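Local coordinates for BH1408 protein (Bacillus halodurans, PDB 4E0A) that probably transfers an acetyl group to an amine, as a member of the GNAT family of N-acetyltransferases, at residues A[70-75]-A[87-92]. The protein carries 1 engineered substitution. Numbering follows the deposited sequence.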
ATOM      1  N   SER A  70      -9.651  -0.708  18.124  1.00  5.73           N
ATOM      2  CA  SER A  70      -9.087  -0.164  16.903  1.00  8.76           C
ATOM      3  C   SER A  70      -7.908   0.729  17.246  1.00  8.86           C
ATOM      4  O   SER A  70      -7.879   1.357  18.316  1.00  9.96           O
ATOM      5  CB  SER A  70     -10.145   0.630  16.124  1.00  9.40           C
ATOM      6  OG  SER A  70      -9.609   1.080  14.887  1.00 19.47           O
ATOM      7  N   VAL A  71      -6.915   0.751  16.355  1.00  8.24           N
ATOM      8  CA  VAL A  71      -5.812   1.685  16.476  1.00  8.07           C
ATOM      9  C   VAL A  71      -5.809   2.569  15.240  1.00 10.84           C
ATOM     10  O   VAL A  71      -5.854   2.063  14.124  1.00 12.39           O
ATOM     11  CB  VAL A  71      -4.459   0.958  16.536  1.00  9.58           C
ATOM     12  CG1 VAL A  71      -3.323   1.983  16.633  1.00  8.61           C
ATOM     13  CG2 VAL A  71      -4.427  -0.010  17.714  1.00  8.98           C
ATOM     14  N   ILE A  72      -5.768   3.884  15.437  1.00  9.33           N
ATOM     15  CA  ILE A  72      -5.820   4.814  14.316  1.00  6.91           C
ATOM     16  C   ILE A  72      -4.703   5.832  14.480  1.00  8.74           C
ATOM     17  O   ILE A  72      -4.195   6.027  15.584  1.00 10.16           O
ATOM     18  CB  ILE A  72      -7.194   5.529  14.204  1.00 12.73           C
ATOM     19  CG1 ILE A  72      -7.391   6.509  15.360  1.00 16.79           C
ATOM     20  CG2 ILE A  72      -8.349   4.516  14.154  1.00 12.87           C
ATOM     21  CD1 ILE A  72      -8.790   7.081  15.426  1.00 20.74           C
ATOM     22  N   HIS A  73      -4.313   6.456  13.373  1.00 13.20           N
ATOM     23  CA  HIS A  73      -3.208   7.393  13.355  1.00 14.28           C
ATOM     24  C   HIS A  73      -3.583   8.594  12.518  1.00 16.80           C
ATOM     25  O   HIS A  73      -4.193   8.451  11.457  1.00 16.50           O
ATOM     26  CB  HIS A  73      -1.976   6.738  12.735  1.00 18.13           C
ATOM     27  CG  HIS A  73      -1.592   5.438  13.373  1.00 23.06           C
ATOM     28  ND1 HIS A  73      -0.593   5.342  14.318  1.00 21.88           N
ATOM     29  CD2 HIS A  73      -2.070   4.181  13.200  1.00 21.48           C
ATOM     30  CE1 HIS A  73      -0.466   4.081  14.693  1.00 23.60           C
ATOM     31  NE2 HIS A  73      -1.352   3.357  14.031  1.00 21.00           N
ATOM     32  N   LEU A  74      -3.220   9.781  12.990  1.00 12.70           N
ATOM     33  CA  LEU A  74      -3.409  10.994  12.205  1.00 14.02           C
ATOM     34  C   LEU A  74      -2.175  11.160  11.315  1.00 17.48           C
ATOM     35  O   LEU A  74      -1.055  11.304  11.815  1.00 18.90           O
ATOM     36  CB  LEU A  74      -3.558  12.205  13.133  1.00 16.09           C
ATOM     37  CG  LEU A  74      -4.215  13.435  12.520  1.00 28.38           C
ATOM     38  CD1 LEU A  74      -5.622  13.079  12.042  1.00 33.14           C
ATOM     39  CD2 LEU A  74      -4.251  14.572  13.538  1.00 30.15           C
ATOM     40  N   VAL A  75      -2.376  11.128   9.999  1.00 16.46           N
ATOM     41  CA  VAL A  75      -1.266  11.134   9.047  1.00 16.78           C
ATOM     42  C   VAL A  75      -1.344  12.386   8.183  1.00 20.65           C
ATOM     43  O   VAL A  75      -2.402  12.711   7.657  1.00 20.31           O
ATOM     44  CB  VAL A  75      -1.291   9.868   8.140  1.00 16.00           C
ATOM     45  CG1 VAL A  75      -0.193   9.926   7.085  1.00 21.77           C
ATOM     46  CG2 VAL A  75      -1.184   8.590   8.991  1.00 11.24           C
ATOM     47  N   LYS A  87      -4.225  15.059   4.541  1.00 13.26           N
ATOM     48  CA  LYS A  87      -4.444  14.735   5.948  1.00 16.69           C
ATOM     49  C   LYS A  87      -5.462  13.600   6.028  1.00 14.79           C
ATOM     50  O   LYS A  87      -6.576  13.707   5.508  1.00 12.85           O
ATOM     51  CB  LYS A  87      -4.945  15.980   6.697  1.00 16.25           C
ATOM     52  CG  LYS A  87      -5.001  15.825   8.215  1.00 15.52           C
ATOM     53  CD  LYS A  87      -5.456  17.120   8.898  1.00 19.63           C
ATOM     54  CE  LYS A  87      -5.325  16.995  10.417  1.00 23.69           C
ATOM     55  NZ  LYS A  87      -5.786  18.226  11.119  1.00 28.78           N
ATOM     56  N   THR A  88      -5.077  12.492   6.650  1.00 14.04           N
ATOM     57  CA  THR A  88      -5.996  11.367   6.762  1.00 13.32           C
ATOM     58  C   THR A  88      -5.993  10.759   8.152  1.00 13.02           C
ATOM     59  O   THR A  88      -5.101  11.025   8.971  1.00 15.51           O
ATOM     60  CB  THR A  88      -5.637  10.215   5.775  1.00 11.64           C
ATOM     61  OG1 THR A  88      -4.268   9.831   5.952  1.00 16.68           O
ATOM     62  CG2 THR A  88      -5.875  10.632   4.318  1.00 15.63           C
ATOM     63  N   VAL A  89      -6.994   9.929   8.404  1.00  9.04           N
ATOM     64  CA  VAL A  89      -6.929   8.996   9.522  1.00 11.00           C
ATOM     65  C   VAL A  89      -6.592   7.638   8.940  1.00 13.35           C
ATOM     66  O   VAL A  89      -7.279   7.166   8.031  1.00 15.34           O
ATOM     67  CB  VAL A  89      -8.270   8.894  10.262  1.00 14.95           C
ATOM     68  CG1 VAL A  89      -8.232   7.738  11.258  1.00 17.42           C
ATOM     69  CG2 VAL A  89      -8.587  10.193  10.967  1.00 16.44           C
ATOM     70  N   TYR A  90      -5.540   7.006   9.446  1.00 11.03           N
ATOM     71  CA  TYR A  90      -5.178   5.679   8.967  1.00 10.34           C
ATOM     72  C   TYR A  90      -5.491   4.645  10.033  1.00 12.08           C
ATOM     73  O   TYR A  90      -4.994   4.729  11.165  1.00 15.12           O
ATOM     74  CB  TYR A  90      -3.705   5.604   8.606  1.00  9.45           C
ATOM     75  CG  TYR A  90      -3.305   4.261   8.033  1.00 13.03           C
ATOM     76  CD1 TYR A  90      -3.634   3.921   6.727  1.00 12.40           C
ATOM     77  CD2 TYR A  90      -2.610   3.321   8.802  1.00 14.77           C
ATOM     78  CE1 TYR A  90      -3.266   2.685   6.188  1.00 14.79           C
ATOM     79  CE2 TYR A  90      -2.256   2.081   8.272  1.00 14.69           C
ATOM     80  CZ  TYR A  90      -2.581   1.779   6.962  1.00 16.24           C
ATOM     81  OH  TYR A  90      -2.224   0.557   6.421  1.00 16.62           O
ATOM     82  N   ILE A  91      -6.337   3.688   9.681  1.00 10.01           N
ATOM     83  CA  ILE A  91      -6.695   2.627  10.608  1.00 10.95           C
ATOM     84  C   ILE A  91      -5.685   1.493  10.446  1.00  9.56           C
ATOM     85  O   ILE A  91      -5.718   0.777   9.451  1.00  9.84           O
ATOM     86  CB  ILE A  91      -8.106   2.086  10.322  1.00  8.29           C
ATOM     87  CG1 ILE A  91      -9.154   3.211  10.419  1.00  9.72           C
ATOM     88  CG2 ILE A  91      -8.427   0.953  11.278  1.00 11.04           C
ATOM     89  CD1 ILE A  91     -10.541   2.768   9.997  1.00  9.14           C
ATOM     90  N   SER A  92      -4.797   1.336  11.422  1.00  6.87           N
ATOM     91  CA  SER A  92      -3.784   0.281  11.380  1.00 10.21           C
ATOM     92  C   SER A  92      -4.307  -1.048  11.931  1.00 15.75           C
ATOM     93  O   SER A  92      -3.834  -2.115  11.547  1.00 15.41           O
ATOM     94  CB  SER A  92      -2.520   0.722  12.127  1.00 11.30           C
ATOM     95  OG  SER A  92      -2.794   0.923  13.501  1.00 11.99           O
TER
HETATM   96  O   HOH W   1      -2.322  11.545   4.595  1.00 22.59           O
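The imidazole of H73 turns its edge to the strand 87-92: S92 OG and the carbonyl O of Y90 both lie near the ring plane, on the CD2–NE2 side. H73 NE2 and S92 OG are hydrogen-bonded at 2.9 Å, either one able to donate, with a bent angle of 138°. H73 CG lies beside the backbone N and anti to the carbonyl carbon (chi1 -54°); the NE2 edge of the ring meets S92, whose OG also packs on V71 CG1 at 3.3 Å. An alanine in place of H73 would probably leave S92 OG without its imidazole partner and open a gap beside Y90 O, where the CD2 edge had lain. H73 and Y90 form a hydrogen-bonded antiparallel pair: Y90 N to H73 O is nearly straight at 171°, whereas the return bond from H73 N to Y90 O is bent. V75 and T88 pair likewise, V75 N to T88 O almost linear at 2.9 Å, and a water joins T88 OG1 to V75 O. These segments belong to the hairpin of strands 65-77 and 86-96 at the middle of the mixed GNAT sheet, where 86-96 also runs parallel to 124-130. On the face that carries H73, V75 and Y90 lie side by side, V75 CG2 against Y90 CB at 3.9 Å; the phenol leads away, its OH bonded to D128. On the opposite face the contacts between I72, V89 and I91 are apolar: I72 CB meets V89 CG1 at 3.8 Å, and I72 CG2 touches I91 CG1 at 4.0 Å. I72 also packs on I113 and Y116 of helix 105-119, and I91 on I125 and L127 of strand 124-130. Further along, the side chain of L74 crosses the extended chain of K87 at a slant, L74 CD2 reaching K87 CE at 4.1 Å, while K87 NZ bonds to the carbonyl O of H120.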